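Local coordinates for signal recognition 54 kDa protein (Pyrococcus furiosus, PDB 3DM5) that belongs to the SRP54 family of signal recognition particle proteins, with a P-loop-type GTPase domain that holds GDP in the crystal, at residues K99-M105 with D184-T190; P268-I272 with I281-D285. One frame throughout, in Å; residues are numbered along the deposited sequence.

In the fold
Coming from the N terminus, after the N-terminal helices the chain forms strand 101-106. It then runs through helix 113-125 and two more strands before 185-189 returns to lie beside 101-106, closing a loop of 78 residues in interaction 1. That contact is complete before interaction 2 opens, so the two follow in series, neither nested nor crossed. Interaction 2 is local: 269-273 turns back after a short connection and pairs with 281-283, an edge strand within this chain. One mixed sheet carries both, interaction 1 in its parallel middle and interaction 2 at its antiparallel margin. Their centres lie about 17 Å apart, with strands 215-221 and 242-247 between them.

Interaction 1. Residues K99-M105 with D184-T190; sequences KPTILLM and DIIIVDT
M105 packs on I187 where strands 101-105 and 185-189 run parallel. CB and CG of M105 both pass 3.4 Å from V188 O, and CG meets I187 CG2 at 3.6 Å. CG is anti to the carbonyl carbon (chi1 -41°), and bends at chi2 and chi3 carry SD and CE away from 184-190. V117 of helix 113-125 and I217 of strand 215-221 also touch this side chain.

I186 N bonds to T101 O tilted from the carbonyl plane; from L103 on the bonds run nearly straight: L103 N to I186 O (2.9 Å), V188 N to L103 O (2.8 Å), M105 N to V188 O. On the other face I102 lies beside I186, and I102 CG2 reaches V188 CG2 at 3.9 Å. M105 O accepts twice, from T190 N at 3.2 Å and T190 OG1 at 2.6 Å. At the opposite end K99 NZ and D184 OD2 make a long salt bridge, while D184 OD1 takes K130 N. The I102, L104, I186, V188 face is hydrocarbon; the other is mostly so, with polar T101 near its start and D189 at its C-terminal end, close to the bound GDP and to K113 of what is probably the P-loop.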
ATOM      1  N   LYS A  99      21.719 -23.641  41.325  1.00 71.67           N
ATOM      2  CA  LYS A  99      21.776 -24.894  40.578  1.00 66.08           C
ATOM      3  C   LYS A  99      20.404 -24.956  39.916  1.00 81.92           C
ATOM      4  O   LYS A  99      19.852 -23.894  39.640  1.00 78.88           O
ATOM      5  CB  LYS A  99      22.093 -26.105  41.438  1.00 61.37           C
ATOM      6  CG  LYS A  99      22.564 -27.296  40.604  1.00 71.21           C
ATOM      7  CD  LYS A  99      23.211 -26.814  39.300  1.00 70.74           C
ATOM      8  CE  LYS A  99      23.215 -27.887  38.208  1.00 69.71           C
ATOM      9  NZ  LYS A  99      24.397 -28.802  38.259  1.00 70.44           N
ATOM     10  N   PRO A 100      19.812 -26.154  39.715  1.00 71.30           N
ATOM     11  CA  PRO A 100      18.795 -26.050  38.665  1.00 57.13           C
ATOM     12  C   PRO A 100      18.131 -24.678  38.741  1.00 63.05           C
ATOM     13  O   PRO A 100      17.400 -24.400  39.703  1.00 53.28           O
ATOM     14  CB  PRO A 100      17.793 -27.165  39.021  1.00 55.70           C
ATOM     15  CG  PRO A 100      18.492 -28.062  39.887  1.00 63.64           C
ATOM     16  CD  PRO A 100      19.490 -27.235  40.657  1.00 60.01           C
ATOM     17  N   THR A 101      18.448 -23.794  37.795  1.00 55.79           N
ATOM     18  CA  THR A 101      17.730 -22.527  37.725  1.00 48.28           C
ATOM     19  C   THR A 101      16.408 -22.836  37.044  1.00 47.20           C
ATOM     20  O   THR A 101      16.385 -23.339  35.903  1.00 50.78           O
ATOM     21  CB  THR A 101      18.496 -21.451  36.970  1.00 48.73           C
ATOM     22  OG1 THR A 101      19.737 -21.193  37.632  1.00 54.93           O
ATOM     23  CG2 THR A 101      17.685 -20.152  36.922  1.00 51.73           C
ATOM     24  N   ILE A 102      15.311 -22.584  37.762  1.00 42.79           N
ATOM     25  CA  ILE A 102      13.976 -22.950  37.288  1.00 39.82           C
ATOM     26  C   ILE A 102      13.192 -21.763  36.734  1.00 45.99           C
ATOM     27  O   ILE A 102      13.044 -20.714  37.393  1.00 35.87           O
ATOM     28  CB  ILE A 102      13.165 -23.667  38.367  1.00 40.58           C
ATOM     29  CG1 ILE A 102      13.842 -24.990  38.744  1.00 51.23           C
ATOM     30  CG2 ILE A 102      11.756 -23.915  37.891  1.00 36.95           C
ATOM     31  CD1 ILE A 102      13.272 -25.601  40.017  1.00 43.47           C
ATOM     32  N   LEU A 103      12.716 -21.937  35.498  1.00 43.86           N
ATOM     33  CA  LEU A 103      11.976 -20.886  34.800  1.00 39.09           C
ATOM     34  C   LEU A 103      10.565 -21.379  34.583  1.00 42.03           C
ATOM     35  O   LEU A 103      10.346 -22.449  33.986  1.00 45.58           O
ATOM     36  CB  LEU A 103      12.648 -20.536  33.469  1.00 36.22           C
ATOM     37  CG  LEU A 103      14.140 -20.186  33.554  1.00 37.70           C
ATOM     38  CD1 LEU A 103      14.708 -19.897  32.175  1.00 31.76           C
ATOM     39  CD2 LEU A 103      14.379 -19.031  34.513  1.00 29.91           C
ATOM     40  N   LEU A 104       9.604 -20.617  35.086  1.00 37.54           N
ATOM     41  CA  LEU A 104       8.214 -21.030  35.006  1.00 43.19           C
ATOM     42  C   LEU A 104       7.513 -20.195  33.941  1.00 43.98           C
ATOM     43  O   LEU A 104       7.483 -18.966  34.031  1.00 42.16           O
ATOM     44  CB  LEU A 104       7.532 -20.904  36.381  1.00 41.17           C
ATOM     45  CG  LEU A 104       6.010 -21.046  36.457  1.00 47.78           C
ATOM     46  CD1 LEU A 104       5.603 -22.484  36.197  1.00 44.50           C
ATOM     47  CD2 LEU A 104       5.518 -20.580  37.818  1.00 47.61           C
ATOM     48  N   MET A 105       6.971 -20.865  32.921  1.00 42.65           N
ATOM     49  CA  MET A 105       6.373 -20.171  31.772  1.00 40.68           C
ATOM     50  C   MET A 105       4.851 -20.199  31.801  1.00 42.86           C
ATOM     51  O   MET A 105       4.245 -21.257  31.910  1.00 45.84           O
ATOM     52  CB  MET A 105       6.859 -20.785  30.468  1.00 38.35           C
ATOM     53  CG  MET A 105       8.330 -21.125  30.501  1.00 48.97           C
ATOM     54  SD  MET A 105       9.350 -19.662  30.403  1.00 60.18           S
ATOM     55  CE  MET A 105       9.108 -19.247  28.667  1.00 47.63           C
ATOM     56  N   ASP A 184      21.215 -28.180  34.438  1.00 58.71           N
ATOM     57  CA  ASP A 184      21.505 -26.826  34.883  1.00 53.15           C
ATOM     58  C   ASP A 184      20.230 -25.983  34.856  1.00 52.64           C
ATOM     59  O   ASP A 184      19.983 -25.176  35.746  1.00 53.00           O
ATOM     60  CB  ASP A 184      22.522 -26.179  33.942  1.00 58.29           C
ATOM     61  CG  ASP A 184      23.865 -26.888  33.936  1.00 65.53           C
ATOM     62  OD1 ASP A 184      24.362 -27.221  32.828  1.00 60.17           O
ATOM     63  OD2 ASP A 184      24.431 -27.087  35.034  1.00 64.34           O
ATOM     64  N   ILE A 185      19.428 -26.154  33.812  1.00 48.24           N
ATOM     65  CA  ILE A 185      18.263 -25.298  33.622  1.00 47.47           C
ATOM     66  C   ILE A 185      17.011 -26.129  33.402  1.00 42.94           C
ATOM     67  O   ILE A 185      17.009 -27.062  32.601  1.00 42.24           O
ATOM     68  CB  ILE A 185      18.466 -24.257  32.466  1.00 46.52           C
ATOM     69  CG1 ILE A 185      19.652 -23.343  32.793  1.00 44.58           C
ATOM     70  CG2 ILE A 185      17.203 -23.416  32.250  1.00 36.81           C
ATOM     71  CD1 ILE A 185      19.945 -22.294  31.777  1.00 44.38           C
ATOM     72  N   ILE A 186      15.959 -25.804  34.146  1.00 41.35           N
ATOM     73  CA  ILE A 186      14.669 -26.433  33.933  1.00 48.31           C
ATOM     74  C   ILE A 186      13.627 -25.389  33.519  1.00 50.89           C
ATOM     75  O   ILE A 186      13.432 -24.386  34.222  1.00 40.05           O
ATOM     76  CB  ILE A 186      14.161 -27.149  35.188  1.00 43.77           C
ATOM     77  CG1 ILE A 186      15.236 -28.071  35.752  1.00 51.06           C
ATOM     78  CG2 ILE A 186      12.909 -27.941  34.864  1.00 39.66           C
ATOM     79  CD1 ILE A 186      14.838 -28.726  37.067  1.00 47.91           C
ATOM     80  N   ILE A 187      12.971 -25.632  32.380  1.00 39.23           N
ATOM     81  CA  ILE A 187      11.905 -24.765  31.903  1.00 41.25           C
ATOM     82  C   ILE A 187      10.582 -25.483  32.032  1.00 43.91           C
ATOM     83  O   ILE A 187      10.417 -26.577  31.508  1.00 41.04           O
ATOM     84  CB  ILE A 187      12.114 -24.361  30.449  1.00 39.81           C
ATOM     85  CG1 ILE A 187      13.360 -23.492  30.350  1.00 42.92           C
ATOM     86  CG2 ILE A 187      10.902 -23.589  29.960  1.00 37.02           C
ATOM     87  CD1 ILE A 187      14.170 -23.733  29.148  1.00 40.79           C
ATOM     88  N   VAL A 188       9.654 -24.857  32.750  1.00 41.31           N
ATOM     89  CA  VAL A 188       8.366 -25.457  33.070  1.00 40.35           C
ATOM     90  C   VAL A 188       7.241 -24.770  32.308  1.00 46.86           C
ATOM     91  O   VAL A 188       7.016 -23.564  32.448  1.00 42.68           O
ATOM     92  CB  VAL A 188       8.046 -25.373  34.579  1.00 41.56           C
ATOM     93  CG1 VAL A 188       6.893 -26.299  34.904  1.00 37.97           C
ATOM     94  CG2 VAL A 188       9.287 -25.701  35.414  1.00 35.75           C
ATOM     95  N   ASP A 189       6.554 -25.567  31.503  1.00 35.88           N
ATOM     96  CA  ASP A 189       5.516 -25.132  30.592  1.00 40.58           C
ATOM     97  C   ASP A 189       4.177 -25.442  31.240  1.00 42.86           C
ATOM     98  O   ASP A 189       3.744 -26.593  31.257  1.00 46.55           O
ATOM     99  CB  ASP A 189       5.654 -25.910  29.264  1.00 45.59           C
ATOM    100  CG  ASP A 189       4.528 -25.617  28.278  1.00 45.53           C
ATOM    101  OD1 ASP A 189       4.119 -24.446  28.175  1.00 52.04           O
ATOM    102  OD2 ASP A 189       4.055 -26.548  27.604  1.00 45.79           O
ATOM    103  N   THR A 190       3.530 -24.422  31.784  1.00 43.19           N
ATOM    104  CA  THR A 190       2.285 -24.608  32.505  1.00 47.68           C
ATOM    105  C   THR A 190       1.104 -24.612  31.559  1.00 54.16           C
ATOM    106  O   THR A 190       1.257 -24.399  30.362  1.00 58.49           O
ATOM    107  CB  THR A 190       2.082 -23.518  33.534  1.00 48.26           C
ATOM    108  OG1 THR A 190       2.063 -22.244  32.883  1.00 55.31           O
ATOM    109  CG2 THR A 190       3.214 -23.543  34.520  1.00 50.26           C
TER

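Interaction 2. Residues P268-I272 with I281-D285; sequences PIKFI and IEPFD
The F284 ring is met near CD2 and CG by CB and CG2 of I269, with I269 CB 3.9 Å from F284 CD2, and I269 O sits at the ring's edge, near its plane. I272 CG2 approaches F284 CD1 obliquely at 3.9 Å, and the F289 ring meets that of F284 with the planes at about 55°. With CG anti to the backbone N (chi1 -169°), F284 carries its ring in between the I269 and I272 side chains. The F271 ring is met obliquely by P283 CA, E282 O and I281 CG1, and F271 CB touches I281 CD1 at 3.8 Å.

I272 and E282 run side by side, pointing the same way, with I272 CD1 3.6 Å from E282 CG and 3.7 Å from E282 CD. These two residues are the antiparallel hydrogen-bonded pair: I272 N gives to E282 O at 2.9 Å and E282 N to I272 O at 3.1 Å. F284 N bonds to K270 O at 2.8 Å, but from above the carbonyl plane, 51° out of it. A water bridges the two segments by donating to I269 O and F284 O.

This beta hairpin closes the sheet's edge beside strand 242-247. L259 of helix 255-263 touches I272 and F284, whereas L120 and Y123 of helix 113-125 cover F271, Y123 edge-to-face. D285 stands at the N-cap position of helix 286-293 and forms a salt bridge with K331 of the second subunit.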
ATOM      1  N   PRO A 268      10.065  -6.389  32.987  1.00 51.06           N
ATOM      2  CA  PRO A 268      11.230  -6.555  32.126  1.00 37.50           C
ATOM      3  C   PRO A 268      10.926  -7.468  30.947  1.00 42.08           C
ATOM      4  O   PRO A 268      10.454  -8.593  31.169  1.00 44.90           O
ATOM      5  CB  PRO A 268      12.251  -7.245  33.038  1.00 36.28           C
ATOM      6  CG  PRO A 268      11.509  -7.671  34.239  1.00 39.23           C
ATOM      7  CD  PRO A 268      10.066  -7.334  34.105  1.00 43.47           C
ATOM      8  N   ILE A 269      11.184  -6.994  29.726  1.00 44.43           N
ATOM      9  CA  ILE A 269      11.115  -7.837  28.544  1.00 33.26           C
ATOM     10  C   ILE A 269      12.504  -8.421  28.361  1.00 39.50           C
ATOM     11  O   ILE A 269      13.469  -7.663  28.194  1.00 38.52           O
ATOM     12  CB  ILE A 269      10.766  -7.037  27.289  1.00 36.52           C
ATOM     13  CG1 ILE A 269       9.462  -6.269  27.494  1.00 42.61           C
ATOM     14  CG2 ILE A 269      10.658  -7.953  26.085  1.00 37.56           C
ATOM     15  CD1 ILE A 269       9.327  -5.104  26.580  1.00 36.14           C
ATOM     16  N   LYS A 270      12.604  -9.757  28.386  1.00 33.28           N
ATOM     17  CA  LYS A 270      13.895 -10.440  28.289  1.00 33.17           C
ATOM     18  C   LYS A 270      14.189 -11.011  26.890  1.00 42.58           C
ATOM     19  O   LYS A 270      15.327 -11.024  26.446  1.00 46.00           O
ATOM     20  CB  LYS A 270      13.979 -11.536  29.336  1.00 49.64           C
ATOM     21  CG  LYS A 270      13.522 -11.085  30.713  1.00 46.67           C
ATOM     22  CD  LYS A 270      14.671 -10.982  31.686  1.00 45.80           C
ATOM     23  CE  LYS A 270      14.192 -10.598  33.094  1.00 50.65           C
ATOM     24  NZ  LYS A 270      15.118 -11.058  34.166  1.00 42.12           N
ATOM     25  N   PHE A 271      13.170 -11.487  26.188  1.00 43.62           N
ATOM     26  CA  PHE A 271      13.359 -11.960  24.819  1.00 40.78           C
ATOM     27  C   PHE A 271      12.188 -11.546  23.967  1.00 39.22           C
ATOM     28  O   PHE A 271      11.127 -11.210  24.478  1.00 32.03           O
ATOM     29  CB  PHE A 271      13.464 -13.491  24.757  1.00 37.71           C
ATOM     30  CG  PHE A 271      14.542 -14.073  25.626  1.00 46.33           C
ATOM     31  CD1 PHE A 271      14.354 -14.200  27.000  1.00 47.76           C
ATOM     32  CD2 PHE A 271      15.722 -14.533  25.070  1.00 48.86           C
ATOM     33  CE1 PHE A 271      15.335 -14.755  27.809  1.00 46.69           C
ATOM     34  CE2 PHE A 271      16.703 -15.091  25.866  1.00 51.19           C
ATOM     35  CZ  PHE A 271      16.505 -15.198  27.250  1.00 52.78           C
ATOM     36  N   ILE A 272      12.379 -11.600  22.658  1.00 38.46           N
ATOM     37  CA  ILE A 272      11.277 -11.436  21.734  1.00 31.16           C
ATOM     38  C   ILE A 272      11.269 -12.630  20.822  1.00 39.26           C
ATOM     39  O   ILE A 272      12.318 -13.150  20.473  1.00 42.22           O
ATOM     40  CB  ILE A 272      11.390 -10.129  20.932  1.00 33.23           C
ATOM     41  CG1 ILE A 272      12.764  -9.989  20.276  1.00 36.85           C
ATOM     42  CG2 ILE A 272      11.110  -8.944  21.837  1.00 31.94           C
ATOM     43  CD1 ILE A 272      12.827  -8.899  19.235  1.00 38.71           C
ATOM     44  N   ILE A 281      14.233 -16.490  18.160  1.00 39.23           N
ATOM     45  CA  ILE A 281      14.139 -15.778  19.432  1.00 37.08           C
ATOM     46  C   ILE A 281      15.416 -14.964  19.631  1.00 37.31           C
ATOM     47  O   ILE A 281      16.503 -15.429  19.331  1.00 38.94           O
ATOM     48  CB  ILE A 281      13.979 -16.769  20.602  1.00 45.18           C
ATOM     49  CG1 ILE A 281      13.888 -16.042  21.935  1.00 38.03           C
ATOM     50  CG2 ILE A 281      15.139 -17.717  20.640  1.00 39.07           C
ATOM     51  CD1 ILE A 281      13.203 -16.839  23.035  1.00 36.35           C
ATOM     52  N   GLU A 282      15.295 -13.741  20.126  1.00 43.63           N
ATOM     53  CA  GLU A 282      16.480 -12.946  20.394  1.00 44.11           C
ATOM     54  C   GLU A 282      16.365 -12.218  21.747  1.00 48.41           C
ATOM     55  O   GLU A 282      15.276 -11.814  22.150  1.00 41.02           O
ATOM     56  CB  GLU A 282      16.761 -11.998  19.221  1.00 40.91           C
ATOM     57  CG  GLU A 282      15.820 -10.831  19.127  1.00 55.62           C
ATOM     58  CD  GLU A 282      16.298  -9.768  18.141  1.00 79.63           C
ATOM     59  OE1 GLU A 282      16.475 -10.108  16.947  1.00 71.31           O
ATOM     60  OE2 GLU A 282      16.486  -8.595  18.557  1.00 76.09           O
ATOM     61  N   PRO A 283      17.482 -12.091  22.479  1.00 45.19           N
ATOM     62  CA  PRO A 283      17.373 -11.386  23.754  1.00 42.42           C
ATOM     63  C   PRO A 283      17.038  -9.932  23.491  1.00 42.71           C
ATOM     64  O   PRO A 283      17.368  -9.406  22.428  1.00 49.13           O
ATOM     65  CB  PRO A 283      18.770 -11.527  24.363  1.00 40.00           C
ATOM     66  CG  PRO A 283      19.406 -12.658  23.636  1.00 41.10           C
ATOM     67  CD  PRO A 283      18.830 -12.636  22.261  1.00 42.25           C
ATOM     68  N   PHE A 284      16.375  -9.296  24.452  1.00 40.37           N
ATOM     69  CA  PHE A 284      15.934  -7.933  24.275  1.00 39.10           C
ATOM     70  C   PHE A 284      16.817  -6.980  25.062  1.00 45.96           C
ATOM     71  O   PHE A 284      16.918  -7.042  26.293  1.00 47.89           O
ATOM     72  CB  PHE A 284      14.469  -7.772  24.665  1.00 38.05           C
ATOM     73  CG  PHE A 284      13.873  -6.442  24.256  1.00 36.80           C
ATOM     74  CD1 PHE A 284      13.575  -6.179  22.926  1.00 39.71           C
ATOM     75  CD2 PHE A 284      13.602  -5.469  25.198  1.00 32.57           C
ATOM     76  CE1 PHE A 284      13.017  -4.957  22.545  1.00 34.51           C
ATOM     77  CE2 PHE A 284      13.044  -4.254  24.826  1.00 33.89           C
ATOM     78  CZ  PHE A 284      12.752  -4.004  23.499  1.00 38.36           C
ATOM     79  N   ASP A 285      17.465  -6.104  24.317  1.00 38.59           N
ATOM     80  CA  ASP A 285      18.413  -5.158  24.857  1.00 44.50           C
ATOM     81  C   ASP A 285      18.033  -3.829  24.213  1.00 45.08           C
ATOM     82  O   ASP A 285      18.484  -3.512  23.102  1.00 37.86           O
ATOM     83  CB  ASP A 285      19.842  -5.598  24.489  1.00 43.39           C
ATOM     84  CG  ASP A 285      20.913  -4.690  25.070  1.00 50.02           C
ATOM     85  OD1 ASP A 285      20.605  -3.560  25.511  1.00 48.07           O
ATOM     86  OD2 ASP A 285      22.083  -5.120  25.074  1.00 56.28           O
TER
HETATM   87  O   HOH W   1      16.160  -6.945  28.771  1.00 42.95           O